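C2 toxin component I (PDB 2J3X) transfers ADP-ribose, probably from NAD to actin, as the enzymatic half of the binary C2 toxin of Clostridium botulinum. Local coordinates at residues 54-57 against 58-61; 78-81 against 82-86; 64-67 against 68-72; 408-411 against 412-416; 47-50 against 51-55. The protein carries 2 engineered substitutions. All coordinates share one frame; numbering follows the deposited sequence.

Contact 1 of 5, residues 54-57 against 58-61; sequences DNFS and TDIL. With GOL (glycerol), chain H.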
# COMPACT_ATOMS: atom_id res chain seq x y z
N ASP A 54 10.75 -9.32 4.81
CA ASP A 54 9.53 -8.51 4.77
C ASP A 54 9.74 -7.27 3.92
O ASP A 54 8.91 -6.92 3.10
CB ASP A 54 9.06 -8.09 6.21
CG ASP A 54 8.23 -9.20 6.92
OD1 ASP A 54 7.69 -10.10 6.25
OD2 ASP A 54 8.07 -9.15 8.15
N ASN A 55 10.87 -6.59 4.14
CA ASN A 55 11.17 -5.39 3.33
C ASN A 55 11.32 -5.74 1.86
O ASN A 55 10.84 -5.03 0.98
CB ASN A 55 12.46 -4.78 3.85
CG ASN A 55 12.27 -4.01 5.14
OD1 ASN A 55 11.15 -3.66 5.53
ND2 ASN A 55 13.38 -3.69 5.79
N PHE A 56 12.00 -6.84 1.58
CA PHE A 56 12.18 -7.31 0.20
C PHE A 56 10.80 -7.61 -0.43
O PHE A 56 10.57 -7.32 -1.61
CB PHE A 56 13.11 -8.53 0.17
CG PHE A 56 13.54 -8.93 -1.22
CD1 PHE A 56 14.57 -8.26 -1.88
CD2 PHE A 56 12.83 -9.91 -1.91
CE1 PHE A 56 14.95 -8.61 -3.19
CE2 PHE A 56 13.19 -10.25 -3.22
CZ PHE A 56 14.24 -9.63 -3.86
N SER A 57 9.91 -8.26 0.32
CA SER A 57 8.58 -8.60 -0.21
C SER A 57 7.78 -7.35 -0.56
O SER A 57 6.92 -7.37 -1.47
CB SER A 57 7.80 -9.53 0.77
OG SER A 57 7.27 -8.80 1.89
N THR A 58 8.05 -6.23 0.14
CA THR A 58 7.42 -4.94 -0.21
C THR A 58 8.09 -4.36 -1.47
O THR A 58 7.41 -3.90 -2.38
CB THR A 58 7.61 -3.99 0.96
OG1 THR A 58 6.85 -4.51 2.07
CG2 THR A 58 7.11 -2.58 0.63
N ASP A 59 9.43 -4.33 -1.46
CA ASP A 59 10.20 -3.78 -2.58
C ASP A 59 9.77 -4.31 -3.95
O ASP A 59 9.62 -3.54 -4.92
CB ASP A 59 11.70 -4.14 -2.43
CG ASP A 59 12.32 -3.54 -1.19
OD1 ASP A 59 11.77 -2.60 -0.59
OD2 ASP A 59 13.37 -4.09 -0.79
N ILE A 60 9.58 -5.63 -4.04
CA ILE A 60 9.20 -6.25 -5.32
C ILE A 60 7.85 -5.90 -5.86
O ILE A 60 7.66 -5.98 -7.08
CB ILE A 60 9.42 -7.78 -5.30
CG1 ILE A 60 8.47 -8.41 -4.26
CG2 ILE A 60 10.94 -8.10 -4.96
CD1 ILE A 60 8.74 -9.89 -4.00
N LEU A 61 6.90 -5.45 -4.99
CA LEU A 61 5.58 -4.99 -5.49
C LEU A 61 5.74 -3.69 -6.31
O LEU A 61 4.84 -3.28 -7.07
CB LEU A 61 4.65 -4.70 -4.30
CG LEU A 61 4.48 -5.86 -3.30
CD1 LEU A 61 3.50 -5.28 -2.18
CD2 LEU A 61 3.86 -7.01 -4.01
C1 GOL H . 7.19 -2.42 4.98
O1 GOL H . 7.92 -3.58 4.65
C2 GOL H . 5.78 -2.66 4.51
O2 GOL H . 5.22 -3.85 5.00
C3 GOL H . 4.87 -1.64 5.08
O3 GOL H . 3.70 -2.28 4.70
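Where helix 47-59 runs out, Phe-56 and Ile-60, four residues apart, meet and show how one short piece of chain can build an apolar and a polar flank at once. With chi1 at -170°, CG of Phe-56 lies opposite the backbone N, and the methyl CG2 of Ile-60 lies over one face of the ring, 4.0 Å from its centroid, in a CH-pi contact. The two side chains cross at about a right angle. Because Ile-60 has chi1 near +64°, CG1 is wedged between N and the carbonyl carbon, 3.4 Å from Ser-57 O, while CG2 is left to meet the ring. On the polar side, Asp-54 O is gripped from one face of its plane by Thr-58 N at 3.2 Å and by the hydroxyl Ser-57 OG at 2.8 Å. Asp-59 N gives Asn-55 O a nearly straight bond of 2.9 Å in the carbonyl plane. The Asp-59 carboxylate folds back beside that same carbonyl, acceptor against acceptor, and its OD1 finds a donor in Thr-407 N. A glycerol, probably from the crystallisation liquor, also bonds to Phe-144 N and Ser-145 OG; its O1 is 2.9 Å from Thr-58 OG1, a hydrogen bond in which either may donate, and gives a weak bond to Asn-55 OD1. Phe-56 and Ile-60 pack on Leu-79 of helix 77-90 and Met-71 of helix 65-73, while Asp-59 touches Ile-406 and Ile-409 of strand 397-411, so this part of the chain is wedged between elements of both ADP-ribosyltransferase-like regions.

Contact 2 of 5, residues 78-81 against 82-86; sequences NLFD and VERIR. With SO4 (sulfate ion), chain M.
The extended Arg-84 runs back along the helix, its guanidinium coming over CB of Phe-80 and toward Asp-81, a textbook case of a helix surface knit together by charged and aromatic side chains three and four residues apart. Among the packing contacts, CB of Phe-80 sits over the centre of one face of the Arg-84 guanidinium, 3.7 Å above its plane. The aromatic ring itself is turned 51° from the guanidinium and is approached obliquely by NH2, so the two groups do not stack. The Glu-83 carboxylate slips between two neighbours: OE1 comes within 3.6 Å of Phe-80 CD1, with ring and carboxylate only 20° apart, and OE2 lies 3.7 Å from Leu-79 CG. Of the ionic contacts, the salt bridge from Asp-81 OD1 to Arg-84 NH1 is long at 3.9 Å. One water closes the gap, accepting from NH1 at 3.0 Å and donating to OD1. Backbone bonds of the i, i+4 kind run beneath all this, among them Arg-84 N to Phe-80 O at 2.8 Å. The last group involves a sulfate, probably from the crystallisation liquor. Arg-86 meets its O3 edge-on, in the guanidinium plane, through NH1 at 3.0 Å, and its NE bonds to Gln-189 OE1. Lys-72 and Lys-224 also hold the anion. Glu-83 OE2 approaches sulfate O1 to 2.5 Å, so close that an acid group probably holds a proton, as would suit crystals at pH 3.0. Basic side chains thus gather round an anion here, beside a probably protonated acid; no natural ligand is implied.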
# COMPACT_ATOMS: atom_id res chain seq x y z
N ASN A 78 16.58 -14.17 -2.46
CA ASN A 78 15.57 -13.37 -1.71
C ASN A 78 14.20 -13.54 -2.37
O ASN A 78 13.20 -13.79 -1.68
CB ASN A 78 15.96 -11.91 -1.64
CG ASN A 78 17.13 -11.68 -0.68
OD1 ASN A 78 17.39 -12.50 0.18
ND2 ASN A 78 17.80 -10.54 -0.83
N LEU A 79 14.15 -13.46 -3.71
CA LEU A 79 12.85 -13.55 -4.39
C LEU A 79 12.30 -14.97 -4.26
O LEU A 79 11.10 -15.16 -4.02
CB LEU A 79 12.99 -13.12 -5.86
CG LEU A 79 11.77 -13.32 -6.73
CD1 LEU A 79 10.59 -12.38 -6.21
CD2 LEU A 79 12.12 -12.93 -8.17
N PHE A 80 13.14 -15.97 -4.49
CA PHE A 80 12.67 -17.37 -4.33
C PHE A 80 12.18 -17.64 -2.92
O PHE A 80 11.19 -18.37 -2.75
CB PHE A 80 13.77 -18.38 -4.64
CG PHE A 80 14.19 -18.40 -6.11
CD1 PHE A 80 13.46 -17.76 -7.10
CD2 PHE A 80 15.28 -19.18 -6.47
CE1 PHE A 80 13.90 -17.81 -8.48
CE2 PHE A 80 15.70 -19.25 -7.80
CZ PHE A 80 15.02 -18.59 -8.79
N ASP A 81 12.85 -17.08 -1.93
CA ASP A 81 12.43 -17.27 -0.53
C ASP A 81 11.04 -16.65 -0.29
O ASP A 81 10.17 -17.28 0.32
CB ASP A 81 13.45 -16.69 0.46
CG ASP A 81 14.65 -17.61 0.67
OD1 ASP A 81 14.53 -18.80 0.33
OD2 ASP A 81 15.68 -17.12 1.17
N VAL A 82 10.81 -15.42 -0.77
CA VAL A 82 9.45 -14.81 -0.71
C VAL A 82 8.43 -15.72 -1.40
O VAL A 82 7.33 -15.98 -0.85
CB VAL A 82 9.42 -13.38 -1.32
CG1 VAL A 82 7.97 -12.85 -1.59
CG2 VAL A 82 10.25 -12.39 -0.44
N GLU A 83 8.75 -16.21 -2.61
CA GLU A 83 7.79 -17.07 -3.31
C GLU A 83 7.51 -18.36 -2.52
O GLU A 83 6.36 -18.83 -2.47
CB GLU A 83 8.35 -17.36 -4.70
CG GLU A 83 8.38 -16.09 -5.60
CD GLU A 83 9.15 -16.28 -6.92
OE1 GLU A 83 9.91 -17.24 -7.02
OE2 GLU A 83 8.92 -15.44 -7.84
N ARG A 84 8.55 -18.92 -1.92
CA ARG A 84 8.41 -20.17 -1.13
C ARG A 84 7.56 -19.99 0.12
O ARG A 84 6.81 -20.89 0.51
CB ARG A 84 9.78 -20.75 -0.80
CG ARG A 84 10.42 -21.42 -2.05
CD ARG A 84 11.92 -21.65 -1.88
NE ARG A 84 12.50 -22.04 -3.17
CZ ARG A 84 13.81 -21.93 -3.47
NH1 ARG A 84 14.70 -21.49 -2.55
NH2 ARG A 84 14.23 -22.28 -4.69
N ILE A 85 7.72 -18.84 0.77
CA ILE A 85 6.91 -18.49 1.96
C ILE A 85 5.45 -18.35 1.50
O ILE A 85 4.53 -18.85 2.14
CB ILE A 85 7.46 -17.23 2.69
CG1 ILE A 85 8.80 -17.54 3.35
CG2 ILE A 85 6.47 -16.78 3.80
CD1 ILE A 85 9.61 -16.25 3.71
N ARG A 86 5.22 -17.65 0.39
CA ARG A 86 3.86 -17.50 -0.13
C ARG A 86 3.24 -18.84 -0.40
O ARG A 86 2.05 -19.06 -0.07
CB ARG A 86 3.85 -16.70 -1.45
CG ARG A 86 4.18 -15.22 -1.28
CD ARG A 86 4.10 -14.62 -2.68
NE ARG A 86 4.65 -13.26 -2.75
CZ ARG A 86 4.98 -12.65 -3.90
NH1 ARG A 86 4.84 -13.28 -5.08
NH2 ARG A 86 5.43 -11.41 -3.85
S SO4 M . 5.85 -14.03 -8.41
O1 SO4 M . 7.01 -13.85 -7.46
O2 SO4 M . 5.36 -15.38 -8.17
O3 SO4 M . 4.77 -13.11 -8.05
O4 SO4 M . 6.28 -13.86 -9.80
O HOH W 1 14.63 -22.06 0.39

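Contact 3 of 5, residues 64-67 against 68-72; sequences SLTA and IEIMK. With SO4 (sulfate ion), chain U; SO4 (sulfate ion), chain M.
A chi1 of -69° on Glu-69 sets its CG beside the backbone N and against Leu-65 O, at 3.1 Å, and the extended chain then carries the carboxylate on toward a bound sulfate. Ile-70, with a similar first torsion (-76°), sends CG1 past Thr-66 O and brings CD1 to 4.1 Å from the methyl CG2 of Thr-66, a loose apolar touch one turn along. These side chains ride on the first turns of helix 65-73, which begins in the classical way: Ser-64 is the N-cap, and its OG accepts from Ala-67 N at 2.9 Å, satisfying an amide that has no helical carbonyl before it. Ser-64 O then takes Ile-68 N, also at 2.9 Å, starting the i, i+4 ladder. Glu-69 OE1 stands 2.6 Å from sulfate O2, a spacing at which an acid group probably holds a proton and donates it. The extended Lys-72 donates from NZ to O4 of a second sulfate at 2.8 Å; both anions probably come from the crystallisation liquor. Ile-68 and Met-71 face Leu-79 of helix 77-90, whereas Ala-67 lays its CB against the backbone of Ile-409 in strand 397-411, and Ile-70 packs beside Arg-412 at the hairpin turn.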
# COMPACT_ATOMS: atom_id res chain seq x y z
N SER A 64 9.81 -3.09 -11.46
CA SER A 64 9.24 -3.47 -12.77
C SER A 64 9.22 -5.02 -12.98
O SER A 64 10.08 -5.74 -12.46
CB SER A 64 10.02 -2.85 -13.95
OG SER A 64 11.27 -3.51 -14.08
N LEU A 65 8.29 -5.50 -13.82
CA LEU A 65 8.25 -6.93 -14.19
C LEU A 65 9.59 -7.33 -14.87
O LEU A 65 10.08 -8.44 -14.65
CB LEU A 65 7.00 -7.27 -15.06
CG LEU A 65 5.72 -6.78 -14.32
CD1 LEU A 65 4.45 -6.82 -15.21
CD2 LEU A 65 5.46 -7.55 -13.08
N THR A 66 10.19 -6.42 -15.64
CA THR A 66 11.55 -6.65 -16.17
C THR A 66 12.57 -6.95 -15.07
O THR A 66 13.34 -7.91 -15.17
CB THR A 66 12.01 -5.43 -16.99
OG1 THR A 66 11.13 -5.29 -18.09
CG2 THR A 66 13.42 -5.67 -17.55
N ALA A 67 12.54 -6.15 -14.00
CA ALA A 67 13.48 -6.31 -12.92
C ALA A 67 13.19 -7.63 -12.19
O ALA A 67 14.12 -8.34 -11.79
CB ALA A 67 13.35 -5.13 -11.95
N ILE A 68 11.91 -8.01 -12.05
CA ILE A 68 11.60 -9.29 -11.41
C ILE A 68 12.15 -10.46 -12.23
O ILE A 68 12.76 -11.39 -11.68
CB ILE A 68 10.04 -9.46 -11.26
CG1 ILE A 68 9.47 -8.33 -10.40
CG2 ILE A 68 9.65 -10.85 -10.68
CD1 ILE A 68 10.22 -8.06 -9.04
N GLU A 69 11.95 -10.40 -13.55
CA GLU A 69 12.40 -11.47 -14.45
C GLU A 69 13.93 -11.59 -14.42
O GLU A 69 14.46 -12.71 -14.39
CB GLU A 69 11.93 -11.13 -15.84
CG GLU A 69 10.41 -11.25 -15.96
CD GLU A 69 9.88 -10.59 -17.20
OE1 GLU A 69 10.63 -9.92 -17.95
OE2 GLU A 69 8.68 -10.74 -17.44
N ILE A 70 14.64 -10.45 -14.39
CA ILE A 70 16.09 -10.50 -14.21
C ILE A 70 16.47 -11.24 -12.93
O ILE A 70 17.35 -12.08 -12.95
CB ILE A 70 16.72 -9.07 -14.23
CG1 ILE A 70 16.77 -8.57 -15.67
CG2 ILE A 70 18.10 -9.06 -13.54
CD1 ILE A 70 16.87 -7.01 -15.79
N MET A 71 15.83 -10.93 -11.80
CA MET A 71 16.13 -11.62 -10.58
C MET A 71 15.84 -13.13 -10.62
O MET A 71 16.61 -13.92 -10.08
CB MET A 71 15.32 -10.97 -9.42
CG MET A 71 16.02 -9.66 -8.96
SD MET A 71 15.22 -9.07 -7.42
CE MET A 71 13.66 -8.44 -8.05
N LYS A 72 14.72 -13.53 -11.25
CA LYS A 72 14.44 -14.96 -11.37
C LYS A 72 15.54 -15.63 -12.21
O LYS A 72 16.03 -16.67 -11.85
CB LYS A 72 13.07 -15.20 -12.07
CG LYS A 72 11.88 -14.72 -11.14
CD LYS A 72 10.52 -15.04 -11.78
CE LYS A 72 9.36 -14.75 -10.80
NZ LYS A 72 8.11 -14.97 -11.54
S SO4 U . 11.07 -7.90 -20.45
O1 SO4 U . 12.29 -8.45 -19.86
O2 SO4 U . 9.81 -8.48 -19.92
O3 SO4 U . 11.06 -6.45 -20.21
O4 SO4 U . 11.09 -8.12 -21.91
S SO4 M . 5.85 -14.03 -8.41
O1 SO4 M . 7.01 -13.85 -7.46
O2 SO4 M . 5.36 -15.38 -8.17
O3 SO4 M . 4.77 -13.11 -8.05
O4 SO4 M . 6.28 -13.86 -9.80

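Contact 4 of 5, residues 408-411 against 412-416; sequences SIIN and RVTKM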
# COMPACT_ATOMS: atom_id res chain seq x y z
N SER A 408 13.41 0.17 -4.25
CA SER A 408 12.95 -0.45 -5.51
C SER A 408 14.15 -1.08 -6.24
O SER A 408 15.27 -0.53 -6.20
CB SER A 408 12.31 0.56 -6.43
OG SER A 408 11.73 -0.01 -7.62
N ILE A 409 13.91 -2.21 -6.89
CA ILE A 409 14.98 -2.88 -7.62
C ILE A 409 14.87 -2.51 -9.07
O ILE A 409 13.83 -2.80 -9.70
CB ILE A 409 14.92 -4.41 -7.42
CG1 ILE A 409 15.31 -4.75 -5.98
CG2 ILE A 409 15.90 -5.07 -8.38
CD1 ILE A 409 14.19 -5.15 -5.16
N ILE A 410 15.88 -1.80 -9.61
CA ILE A 410 15.74 -1.19 -10.94
C ILE A 410 16.31 -2.18 -11.93
O ILE A 410 15.72 -2.40 -13.00
CB ILE A 410 16.49 0.21 -11.05
CG1 ILE A 410 16.11 1.15 -9.87
CG2 ILE A 410 16.22 0.87 -12.37
CD1 ILE A 410 14.62 1.54 -9.75
N ASN A 411 17.45 -2.76 -11.60
CA ASN A 411 18.06 -3.78 -12.46
C ASN A 411 19.05 -4.60 -11.67
O ASN A 411 19.12 -4.50 -10.45
CB ASN A 411 18.69 -3.14 -13.72
CG ASN A 411 19.84 -2.19 -13.39
OD1 ASN A 411 20.70 -2.50 -12.57
ND2 ASN A 411 19.80 -0.99 -13.97
N ARG A 412 19.82 -5.46 -12.34
CA ARG A 412 20.70 -6.37 -11.62
C ARG A 412 21.62 -5.65 -10.63
O ARG A 412 21.86 -6.18 -9.53
CB ARG A 412 21.51 -7.24 -12.59
CG ARG A 412 22.10 -8.51 -11.94
CD ARG A 412 22.94 -9.26 -12.96
NE ARG A 412 23.96 -8.37 -13.49
CZ ARG A 412 24.51 -8.44 -14.70
NH1 ARG A 412 25.41 -7.53 -15.04
NH2 ARG A 412 24.15 -9.38 -15.56
N VAL A 413 22.11 -4.46 -10.99
CA VAL A 413 23.10 -3.73 -10.17
C VAL A 413 22.59 -2.44 -9.51
O VAL A 413 23.37 -1.71 -8.90
CB VAL A 413 24.39 -3.35 -11.01
CG1 VAL A 413 25.02 -4.61 -11.63
CG2 VAL A 413 24.10 -2.32 -12.09
N THR A 414 21.32 -2.11 -9.70
CA THR A 414 20.86 -0.77 -9.33
C THR A 414 19.62 -0.89 -8.45
O THR A 414 18.66 -1.53 -8.88
CB THR A 414 20.48 -0.01 -10.59
OG1 THR A 414 21.61 -0.02 -11.49
CG2 THR A 414 20.07 1.42 -10.27
N LYS A 415 19.68 -0.33 -7.24
CA LYS A 415 18.50 -0.26 -6.35
C LYS A 415 18.32 1.21 -6.04
O LYS A 415 19.30 1.98 -6.13
CB LYS A 415 18.80 -0.96 -5.03
CG LYS A 415 19.04 -2.46 -5.12
CD LYS A 415 18.99 -3.08 -3.74
CE LYS A 415 20.18 -2.75 -2.87
NZ LYS A 415 20.40 -3.91 -1.91
N MET A 416 17.10 1.64 -5.69
CA MET A 416 16.89 3.05 -5.45
C MET A 416 15.90 3.20 -4.27
O MET A 416 14.87 2.50 -4.23
CB MET A 416 16.37 3.72 -6.74
CG MET A 416 16.21 5.20 -6.62
SD MET A 416 15.50 5.96 -8.10
CE MET A 416 16.32 4.95 -9.28
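Asn-411 ties the tip of a beta hairpin together by bonding to Val-413 and Thr-414 with its own amide. From CB, a chi1 of 63° swings CG in over the turn to 3.4 Å from Thr-414 OG1. At the tip, OD1 takes two bonds: Val-413 N donates in the amide plane at 2.9 Å, making an Asx turn, and the hydroxyl OG1 of Thr-414 donates from the side, tilted from that plane, also at 2.9 Å. The other branch, ND2, lies 3.2 Å from Thr-414 OG1. The chain itself makes a type I turn from Asn-411 to Thr-414, overlapping a classic beta bulge in which Ile-410 and Asn-411 both face Thr-414, whose O accepts from Ile-410 N (2.9 Å) and Asn-411 N (3.2 Å). Farther in, Ser-408 and Met-416 form a hydrogen-bonded antiparallel pair, and Ile-410 CD1 reaches the Met-416 methyl CE at 3.8 Å. The hairpin joins strands 397-411 and 414-426 of the five-stranded sheet. Ile-409, on the face away from Ser-408, packs on Phe-56 and Asp-59 of helix 47-59 and on Met-71 of helix 65-73, while Ser-408 OG bonds to Phe-62 O in the linker between those helices.

Contact 5 of 5, residues 47-50 against 51-55; sequences KEYK and TKIDN. With SO4 (sulfate ion), chain P.
Tyr-49 O receives Ile-53 N in a nearly straight bond of 2.8 Å, and the same i, i+4 pattern ties Lys-47 to Thr-51, Glu-48 to Lys-52 and Lys-50 to Asp-54: regular alpha-helix throughout the opening turns of helix 47-59. That regularity sets side chains four residues apart next to each other. Tyr-49, with CG opposite the backbone N (chi1 166°), runs alongside Ile-53, pointing the same way, and CG1 of the isoleucine lies over one ring face, 3.6 Å from the centroid and offset toward the rim, in a close CH-pi contact. The phenol oxygen is hydrogen-bonded to Ala-40 O. Lys-50 extends to CE and then bends (chi4 -83°), which turns NZ toward Asp-54 OD2 for a salt bridge of 3.3 Å, weak as a hydrogen bond. A water bridges the same two atoms. NZ also bonds to Ser-148 OG and to O1 of a sulfate at 3.0 Å, so its charge is probably shared among several acceptors. Asp-54 OD2 lies 2.6 Å from sulfate O2; the acid is perhaps protonated at pH 3.0, which would weaken the ionic part. Thr-51 OG1 borders that sulfate, 2.8 Å from O4. Lys-47 NZ forms a salt bridge with Asp-179 OD2. Against helix 77-90, Ile-53 packs on Asn-78, Val-82 and Ile-85, Tyr-49 touches Asp-81, and Lys-52 NZ bonds to Asn-78 OD1.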
# COMPACT_ATOMS: atom_id res chain seq x y z
N LYS A 47 15.24 -12.77 13.55
CA LYS A 47 14.56 -11.46 13.41
C LYS A 47 15.13 -10.53 12.33
O LYS A 47 14.36 -9.87 11.60
CB LYS A 47 14.50 -10.73 14.75
CG LYS A 47 13.81 -11.51 15.85
CD LYS A 47 13.06 -10.57 16.83
CE LYS A 47 12.81 -11.26 18.20
NZ LYS A 47 12.46 -12.74 18.09
N GLU A 48 16.45 -10.48 12.24
CA GLU A 48 17.15 -9.79 11.15
C GLU A 48 16.65 -10.23 9.75
O GLU A 48 16.22 -9.37 8.97
CB GLU A 48 18.64 -10.06 11.26
CG GLU A 48 19.52 -8.87 10.94
CD GLU A 48 19.96 -8.10 12.21
OE1 GLU A 48 20.66 -8.70 13.08
OE2 GLU A 48 19.61 -6.89 12.33
N TYR A 49 16.69 -11.54 9.46
CA TYR A 49 16.20 -12.09 8.18
C TYR A 49 14.73 -11.83 7.98
O TYR A 49 14.35 -11.54 6.88
CB TYR A 49 16.51 -13.59 8.03
CG TYR A 49 15.80 -14.45 6.91
CD1 TYR A 49 14.55 -15.02 7.14
CD2 TYR A 49 16.43 -14.75 5.69
CE1 TYR A 49 13.90 -15.86 6.19
CE2 TYR A 49 15.77 -15.60 4.69
CZ TYR A 49 14.51 -16.17 4.95
OH TYR A 49 13.82 -17.05 4.05
N LYS A 50 13.91 -11.96 9.03
CA LYS A 50 12.47 -11.68 8.86
C LYS A 50 12.25 -10.23 8.44
O LYS A 50 11.46 -9.95 7.56
CB LYS A 50 11.68 -11.95 10.15
CG LYS A 50 10.19 -11.67 9.94
CD LYS A 50 9.35 -12.16 11.12
CE LYS A 50 7.89 -11.97 10.82
NZ LYS A 50 7.48 -10.58 11.12
N THR A 51 12.99 -9.32 9.06
CA THR A 51 12.90 -7.90 8.68
C THR A 51 13.33 -7.72 7.22
O THR A 51 12.66 -7.03 6.42
CB THR A 51 13.76 -7.04 9.64
OG1 THR A 51 13.14 -7.07 10.93
CG2 THR A 51 13.86 -5.57 9.15
N LYS A 52 14.42 -8.37 6.88
CA LYS A 52 14.99 -8.26 5.53
C LYS A 52 14.02 -8.79 4.46
O LYS A 52 13.81 -8.15 3.38
CB LYS A 52 16.33 -9.01 5.49
CG LYS A 52 17.03 -8.97 4.13
CD LYS A 52 17.04 -10.32 3.42
CE LYS A 52 18.41 -10.95 3.55
NZ LYS A 52 18.33 -12.42 3.31
N ILE A 53 13.49 -9.99 4.70
CA ILE A 53 12.57 -10.61 3.76
C ILE A 53 11.24 -9.83 3.67
O ILE A 53 10.68 -9.67 2.56
CB ILE A 53 12.32 -12.10 4.17
CG1 ILE A 53 13.51 -12.97 3.71
CG2 ILE A 53 11.04 -12.68 3.59
CD1 ILE A 53 13.75 -12.98 2.09
N ASP A 54 10.75 -9.32 4.81
CA ASP A 54 9.53 -8.51 4.77
C ASP A 54 9.74 -7.27 3.92
O ASP A 54 8.91 -6.92 3.10
CB ASP A 54 9.06 -8.09 6.21
CG ASP A 54 8.23 -9.20 6.92
OD1 ASP A 54 7.69 -10.10 6.25
OD2 ASP A 54 8.07 -9.15 8.15
N ASN A 55 10.87 -6.59 4.14
CA ASN A 55 11.17 -5.39 3.33
C ASN A 55 11.32 -5.74 1.86
O ASN A 55 10.84 -5.03 0.98
CB ASN A 55 12.46 -4.78 3.85
CG ASN A 55 12.27 -4.01 5.14
OD1 ASN A 55 11.15 -3.66 5.53
ND2 ASN A 55 13.38 -3.69 5.79
S SO4 P . 9.35 -7.09 10.60
O1 SO4 P . 9.57 -8.44 11.13
O2 SO4 P . 9.31 -7.06 9.13
O3 SO4 P . 8.07 -6.57 11.09
O4 SO4 P . 10.50 -6.27 11.00
O HOH W 2 5.24 -9.33 9.25

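Along the chain the order is contact 5, 1, 3, 2 and finally 4, the last in the second ADP-ribosyltransferase-like region and the others in the first. Contacts 5 and 1 share helix 47-59, their centres about 10 Å apart; helices 65-73 and 77-90 carry contacts 3 and 2. Contact 1 touches contacts 2, 3 and 4, whereas contacts 3 and 5, with centres about 21 Å apart, do not meet. Contacts 2 and 3 border one sulfate. The hairpin of contact 4 packs against contacts 1 and 3, so helices 47-59 and 65-73 of the first region meet the hairpin of the second, a place where the two regions are in contact.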